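Local coordinates for protein GlcNAc Inducible Gene 2, GIG2 (PDB 6AKZ) that binds an iron ion and is probably an oxygenase of the DUF1479 family, its gene being induced by N-acetylglucosamine in Candida albicans, at residues A[254-268]-A[337-351]. Numbering follows the deposited sequence.
Sequences RTLQGWLALSNNKSG and SIPDVKKGSFVFWHC
Strands 256-261 and 346-350 pair antiparallel as neighbours within the main mixed sheet, beside the iron centre, and pairing resumes beyond them where N265 and V341 exchange backbone bonds. Q257 and W259 share one face of the sheet with their partners W349 and V347, and Q257 and W349 reach toward the iron site. The CB of Q257 lies over the six-membered ring of W349, 3.8 Å from its centroid, and the extended chain carries the amide obliquely across the NE1 side of the indole, their planes 44° apart. There Q257 NE2 is bonded to D194, an iron ligand, and to a water that also holds C351 O; the W349 ring meets another ligand, H355. In the cupin clan, to which this family belongs, the double-stranded beta-helix holds the metal inside its barrel, consistent with a long amide and a broad indole forming a second shell here. W259 CD1 abuts W349 CZ3 at 3.6 Å, the two indoles steeply inclined. W259 has CG between its backbone N and carbonyl carbon (chi1 48°), which brings V347 CB over one face of its six-membered ring, while V341 CG2 meets its edge. On the other face of the sheet, G258 leaves room for the F346 ring, which covers the W259 carbonyl oxygen, and L256 CD1 packs on F348, toward helix 143-153. In the type II turn from K342 to S345, G344 suits its positive phi of 84°, and its N bonds A261 O almost straight. N264 OD1 takes the K343 N-H at 2.9 Å, a short amide reaching the turn's backbone. Farther on, the short D340 carboxylate accepts the S267 N-H through the anti lone pair of OD1, and S267's small hydroxyl donates from OG to I338 O at 2.7 Å.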
loop_
_atom_site.group_PDB
_atom_site.type_symbol
_atom_site.label_atom_id
_atom_site.label_comp_id
_atom_site.label_asym_id
_atom_site.label_seq_id
_atom_site.Cartn_x
_atom_site.Cartn_y
_atom_site.Cartn_z
ATOM N N ARG A 254 -1.904 -1.814 5.050
ATOM C CA ARG A 254 -0.700 -0.978 4.901
ATOM C C ARG A 254 -1.243 0.384 4.387
ATOM O O ARG A 254 -2.053 0.395 3.447
ATOM C CB ARG A 254 0.258 -1.568 3.848
ATOM C CG ARG A 254 0.784 -2.974 4.194
ATOM C CD ARG A 254 1.628 -3.552 3.083
ATOM N NE ARG A 254 0.819 -3.815 1.893
ATOM C CZ ARG A 254 1.305 -4.219 0.719
ATOM N NH1 ARG A 254 2.587 -4.498 0.610
ATOM N NH2 ARG A 254 0.470 -4.449 -0.307
ATOM N N THR A 255 -0.834 1.469 5.028
ATOM C CA THR A 255 -1.135 2.816 4.614
ATOM C C THR A 255 -0.289 3.169 3.408
ATOM O O THR A 255 -0.762 3.927 2.523
ATOM C CB THR A 255 -0.856 3.825 5.734
ATOM O OG1 THR A 255 0.414 3.563 6.376
ATOM C CG2 THR A 255 -1.890 3.698 6.805
ATOM N N LEU A 256 0.958 2.703 3.419
ATOM C CA LEU A 256 1.871 2.981 2.336
ATOM C C LEU A 256 2.555 1.747 1.909
ATOM O O LEU A 256 2.966 0.947 2.783
ATOM C CB LEU A 256 2.948 3.951 2.801
ATOM C CG LEU A 256 2.508 5.342 3.262
ATOM C CD1 LEU A 256 3.758 6.073 3.778
ATOM C CD2 LEU A 256 1.850 6.101 2.115
ATOM N N GLN A 257 2.801 1.595 0.613
ATOM C CA GLN A 257 3.728 0.555 0.140
ATOM C C GLN A 257 5.067 1.253 -0.024
ATOM O O GLN A 257 5.161 2.469 -0.164
ATOM C CB GLN A 257 3.338 -0.002 -1.206
ATOM C CG GLN A 257 2.012 -0.801 -1.209
ATOM C CD GLN A 257 1.785 -1.563 -2.512
ATOM O OE1 GLN A 257 2.675 -2.265 -2.953
ATOM N NE2 GLN A 257 0.576 -1.518 -3.062
ATOM N N GLY A 258 6.100 0.462 0.017
ATOM C CA GLY A 258 7.453 0.990 -0.065
ATOM C C GLY A 258 8.551 0.026 -0.345
ATOM O O GLY A 258 8.364 -1.191 -0.137
ATOM N N TRP A 259 9.718 0.571 -0.646
ATOM C CA TRP A 259 10.920 -0.246 -0.674
ATOM C C TRP A 259 12.176 0.552 -0.639
ATOM O O TRP A 259 12.162 1.809 -0.905
ATOM C CB TRP A 259 10.930 -1.106 -1.939
ATOM C CG TRP A 259 10.633 -0.486 -3.271
ATOM C CD1 TRP A 259 9.518 -0.769 -4.029
ATOM C CD2 TRP A 259 11.451 0.385 -4.109
ATOM N NE1 TRP A 259 9.592 -0.126 -5.253
ATOM C CE2 TRP A 259 10.751 0.553 -5.349
ATOM C CE3 TRP A 259 12.678 1.022 -3.947
ATOM C CZ2 TRP A 259 11.206 1.366 -6.357
ATOM C CZ3 TRP A 259 13.164 1.824 -4.966
ATOM C CH2 TRP A 259 12.439 1.996 -6.143
ATOM N N LEU A 260 13.208 -0.136 -0.207
ATOM C CA LEU A 260 14.584 0.384 -0.126
ATOM C C LEU A 260 15.356 -0.042 -1.344
ATOM O O LEU A 260 15.410 -1.244 -1.656
ATOM C CB LEU A 260 15.300 -0.113 1.140
ATOM C CG LEU A 260 16.821 0.227 1.314
ATOM C CD1 LEU A 260 16.931 1.699 1.575
ATOM C CD2 LEU A 260 17.326 -0.565 2.483
ATOM N N ALA A 261 15.975 0.904 -2.024
ATOM C CA ALA A 261 16.807 0.647 -3.215
ATOM C C ALA A 261 18.155 -0.005 -2.896
ATOM O O ALA A 261 18.948 0.550 -2.140
ATOM C CB ALA A 261 17.055 1.957 -3.993
ATOM N N LEU A 262 18.402 -1.177 -3.472
ATOM C CA LEU A 262 19.662 -1.934 -3.285
ATOM C C LEU A 262 20.538 -1.793 -4.548
ATOM O O LEU A 262 21.645 -2.365 -4.614
ATOM C CB LEU A 262 19.327 -3.401 -3.078
ATOM C CG LEU A 262 18.431 -3.729 -1.875
ATOM C CD1 LEU A 262 18.175 -5.241 -1.849
ATOM C CD2 LEU A 262 19.051 -3.180 -0.618
ATOM N N SER A 263 20.084 -0.991 -5.500
ATOM C CA SER A 263 20.789 -0.828 -6.777
ATOM C C SER A 263 20.549 0.590 -7.337
ATOM O O SER A 263 19.603 1.281 -6.910
ATOM C CB SER A 263 20.314 -1.882 -7.760
ATOM O OG SER A 263 18.924 -1.787 -8.009
ATOM N N ASN A 264 21.411 1.007 -8.261
ATOM C CA ASN A 264 21.197 2.229 -9.023
ATOM C C ASN A 264 20.527 1.862 -10.330
ATOM O O ASN A 264 21.129 1.058 -11.094
ATOM C CB ASN A 264 22.521 2.895 -9.384
ATOM C CG ASN A 264 23.332 3.274 -8.190
ATOM O OD1 ASN A 264 22.852 3.867 -7.185
ATOM N ND2 ASN A 264 24.607 2.875 -8.245
ATOM N N ASN A 265 19.341 2.432 -10.649
ATOM C CA ASN A 265 18.644 2.163 -11.943
ATOM C C ASN A 265 17.958 3.419 -12.424
ATOM O O ASN A 265 17.311 4.089 -11.628
ATOM C CB ASN A 265 17.592 1.087 -11.805
ATOM C CG ASN A 265 18.133 -0.154 -11.122
ATOM O OD1 ASN A 265 18.091 -0.233 -9.859
ATOM N ND2 ASN A 265 18.782 -1.057 -11.880
ATOM N N LYS A 266 18.142 3.775 -13.671
ATOM C CA LYS A 266 17.615 5.077 -14.180
ATOM C C LYS A 266 16.127 4.853 -14.501
ATOM O O LYS A 266 15.727 3.743 -14.468
ATOM C CB LYS A 266 18.304 5.474 -15.445
ATOM C CG LYS A 266 19.712 5.951 -15.172
ATOM C CD LYS A 266 20.407 6.276 -16.488
ATOM C CE LYS A 266 21.893 6.436 -16.331
ATOM N NZ LYS A 266 22.523 5.076 -16.404
ATOM N N SER A 267 15.338 5.914 -14.655
ATOM C CA SER A 267 13.880 5.791 -14.958
ATOM C C SER A 267 13.677 4.815 -16.073
ATOM O O SER A 267 14.440 4.844 -17.073
ATOM C CB SER A 267 13.251 7.154 -15.350
ATOM O OG SER A 267 13.472 8.091 -14.381
ATOM N N GLY A 268 12.715 3.926 -15.958
ATOM C CA GLY A 268 12.444 2.953 -17.022
ATOM C C GLY A 268 13.264 1.657 -16.977
ATOM O O GLY A 268 12.995 0.725 -17.700
ATOM N N SER A 337 7.314 6.914 -15.180
ATOM C CA SER A 337 8.343 6.241 -14.364
ATOM C C SER A 337 8.687 7.082 -13.199
ATOM O O SER A 337 8.628 8.321 -13.292
ATOM C CB SER A 337 9.631 6.015 -15.157
ATOM O OG SER A 337 9.352 5.103 -16.177
ATOM N N ILE A 338 9.160 6.428 -12.138
ATOM C CA ILE A 338 9.813 7.216 -11.062
ATOM C C ILE A 338 11.145 7.795 -11.531
ATOM O O ILE A 338 11.680 7.363 -12.556
ATOM C CB ILE A 338 9.989 6.392 -9.778
ATOM C CG1 ILE A 338 10.867 5.163 -10.061
ATOM C CG2 ILE A 338 8.605 6.126 -9.176
ATOM C CD1 ILE A 338 11.276 4.499 -8.792
ATOM N N PRO A 339 11.665 8.819 -10.821
ATOM C CA PRO A 339 13.028 9.367 -11.077
ATOM C C PRO A 339 14.085 8.298 -10.935
ATOM O O PRO A 339 13.830 7.179 -10.438
ATOM C CB PRO A 339 13.167 10.568 -10.092
ATOM C CG PRO A 339 11.886 10.629 -9.331
ATOM C CD PRO A 339 10.962 9.566 -9.766
ATOM N N ASP A 340 15.252 8.598 -11.496
ATOM C CA ASP A 340 16.438 7.725 -11.355
ATOM C C ASP A 340 16.564 7.290 -9.884
ATOM O O ASP A 340 16.370 8.089 -8.999
ATOM C CB ASP A 340 17.715 8.463 -11.800
ATOM C CG ASP A 340 17.739 8.726 -13.310
ATOM O OD1 ASP A 340 16.928 8.133 -14.118
ATOM O OD2 ASP A 340 18.596 9.576 -13.689
ATOM N N VAL A 341 16.755 6.015 -9.663
ATOM C CA VAL A 341 16.877 5.454 -8.317
ATOM C C VAL A 341 18.357 5.250 -8.016
ATOM O O VAL A 341 19.071 4.637 -8.836
ATOM C CB VAL A 341 16.170 4.077 -8.283
ATOM C CG1 VAL A 341 16.400 3.348 -6.992
ATOM C CG2 VAL A 341 14.697 4.282 -8.523
ATOM N N LYS A 342 18.778 5.728 -6.848
ATOM C CA LYS A 342 20.105 5.495 -6.307
ATOM C C LYS A 342 20.041 4.514 -5.083
ATOM O O LYS A 342 19.129 4.534 -4.272
ATOM C CB LYS A 342 20.748 6.836 -5.941
ATOM C CG LYS A 342 20.841 7.824 -7.117
ATOM C CD LYS A 342 21.811 7.320 -8.157
ATOM C CE LYS A 342 22.167 8.420 -9.213
ATOM N NZ LYS A 342 21.398 8.221 -10.492
ATOM N N LYS A 343 21.052 3.698 -4.947
ATOM C CA LYS A 343 21.249 2.831 -3.707
ATOM C C LYS A 343 21.003 3.613 -2.428
ATOM O O LYS A 343 21.461 4.735 -2.303
ATOM C CB LYS A 343 22.698 2.312 -3.652
ATOM C CG LYS A 343 22.996 1.335 -4.710
ATOM C CD LYS A 343 24.472 0.945 -4.675
ATOM C CE LYS A 343 24.719 -0.104 -5.747
ATOM N NZ LYS A 343 26.145 -0.550 -5.752
ATOM N N GLY A 344 20.186 3.080 -1.554
ATOM C CA GLY A 344 19.923 3.738 -0.295
ATOM C C GLY A 344 18.874 4.808 -0.274
ATOM O O GLY A 344 18.674 5.420 0.814
ATOM N N SER A 345 18.160 4.988 -1.391
ATOM C CA SER A 345 16.918 5.742 -1.415
ATOM C C SER A 345 15.776 4.828 -1.017
ATOM O O SER A 345 15.850 3.624 -1.132
ATOM C CB SER A 345 16.581 6.280 -2.807
ATOM O OG SER A 345 17.590 7.211 -3.158
ATOM N N PHE A 346 14.737 5.450 -0.494
ATOM C CA PHE A 346 13.504 4.770 -0.110
ATOM C C PHE A 346 12.389 5.376 -0.922
ATOM O O PHE A 346 12.294 6.611 -0.980
ATOM C CB PHE A 346 13.249 4.819 1.374
ATOM C CG PHE A 346 12.403 3.717 1.870
ATOM C CD1 PHE A 346 11.018 3.773 1.726
ATOM C CD2 PHE A 346 12.948 2.568 2.387
ATOM C CE1 PHE A 346 10.251 2.736 2.111
ATOM C CE2 PHE A 346 12.155 1.527 2.795
ATOM C CZ PHE A 346 10.835 1.588 2.642
ATOM N N VAL A 347 11.508 4.521 -1.482
ATOM C CA VAL A 347 10.396 4.967 -2.264
ATOM C C VAL A 347 9.098 4.518 -1.554
ATOM O O VAL A 347 8.925 3.327 -1.290
ATOM C CB VAL A 347 10.448 4.502 -3.720
ATOM C CG1 VAL A 347 9.122 4.685 -4.451
ATOM C CG2 VAL A 347 11.612 5.177 -4.448
ATOM N N PHE A 348 8.203 5.460 -1.358
ATOM C CA PHE A 348 6.853 5.233 -0.757
ATOM C C PHE A 348 5.764 5.557 -1.772
ATOM O O PHE A 348 5.850 6.545 -2.512
ATOM C CB PHE A 348 6.607 6.171 0.413
ATOM C CG PHE A 348 7.315 5.830 1.658
ATOM C CD1 PHE A 348 6.922 4.727 2.384
ATOM C CD2 PHE A 348 8.361 6.641 2.141
ATOM C CE1 PHE A 348 7.545 4.351 3.582
ATOM C CE2 PHE A 348 9.002 6.256 3.340
ATOM C CZ PHE A 348 8.590 5.128 4.042
ATOM N N TRP A 349 4.693 4.782 -1.784
ATOM C CA TRP A 349 3.514 5.211 -2.426
ATOM C C TRP A 349 2.274 4.829 -1.587
ATOM O O TRP A 349 2.176 3.783 -0.912
ATOM C CB TRP A 349 3.368 4.774 -3.875
ATOM C CG TRP A 349 3.301 3.288 -4.126
ATOM C CD1 TRP A 349 2.184 2.579 -4.406
ATOM C CD2 TRP A 349 4.386 2.350 -4.106
ATOM N NE1 TRP A 349 2.490 1.184 -4.564
ATOM C CE2 TRP A 349 3.851 1.060 -4.465
ATOM C CE3 TRP A 349 5.770 2.469 -3.892
ATOM C CZ2 TRP A 349 4.653 -0.077 -4.597
ATOM C CZ3 TRP A 349 6.572 1.296 -3.969
ATOM C CH2 TRP A 349 6.022 0.068 -4.313
ATOM N N HIS A 350 1.300 5.712 -1.660
ATOM C CA HIS A 350 -0.023 5.528 -0.996
ATOM C C HIS A 350 -0.727 4.261 -1.462
ATOM O O HIS A 350 -0.625 3.845 -2.606
ATOM C CB HIS A 350 -0.926 6.735 -1.195
ATOM C CG HIS A 350 -2.095 6.802 -0.274
ATOM N ND1 HIS A 350 -3.296 6.195 -0.546
ATOM C CD2 HIS A 350 -2.295 7.539 0.842
ATOM C CE1 HIS A 350 -4.172 6.494 0.393
ATOM N NE2 HIS A 350 -3.582 7.309 1.258
ATOM N N CYS A 351 -1.361 3.564 -0.525
ATOM C CA CYS A 351 -2.065 2.341 -0.834
ATOM C C CYS A 351 -3.095 2.465 -1.949
ATOM O O CYS A 351 -3.452 1.474 -2.572
ATOM C CB CYS A 351 -2.699 1.714 0.444
ATOM S SG CYS A 351 -3.874 2.830 1.250
HETATM O O HOH W 1 -2.127 -0.825 -1.961
#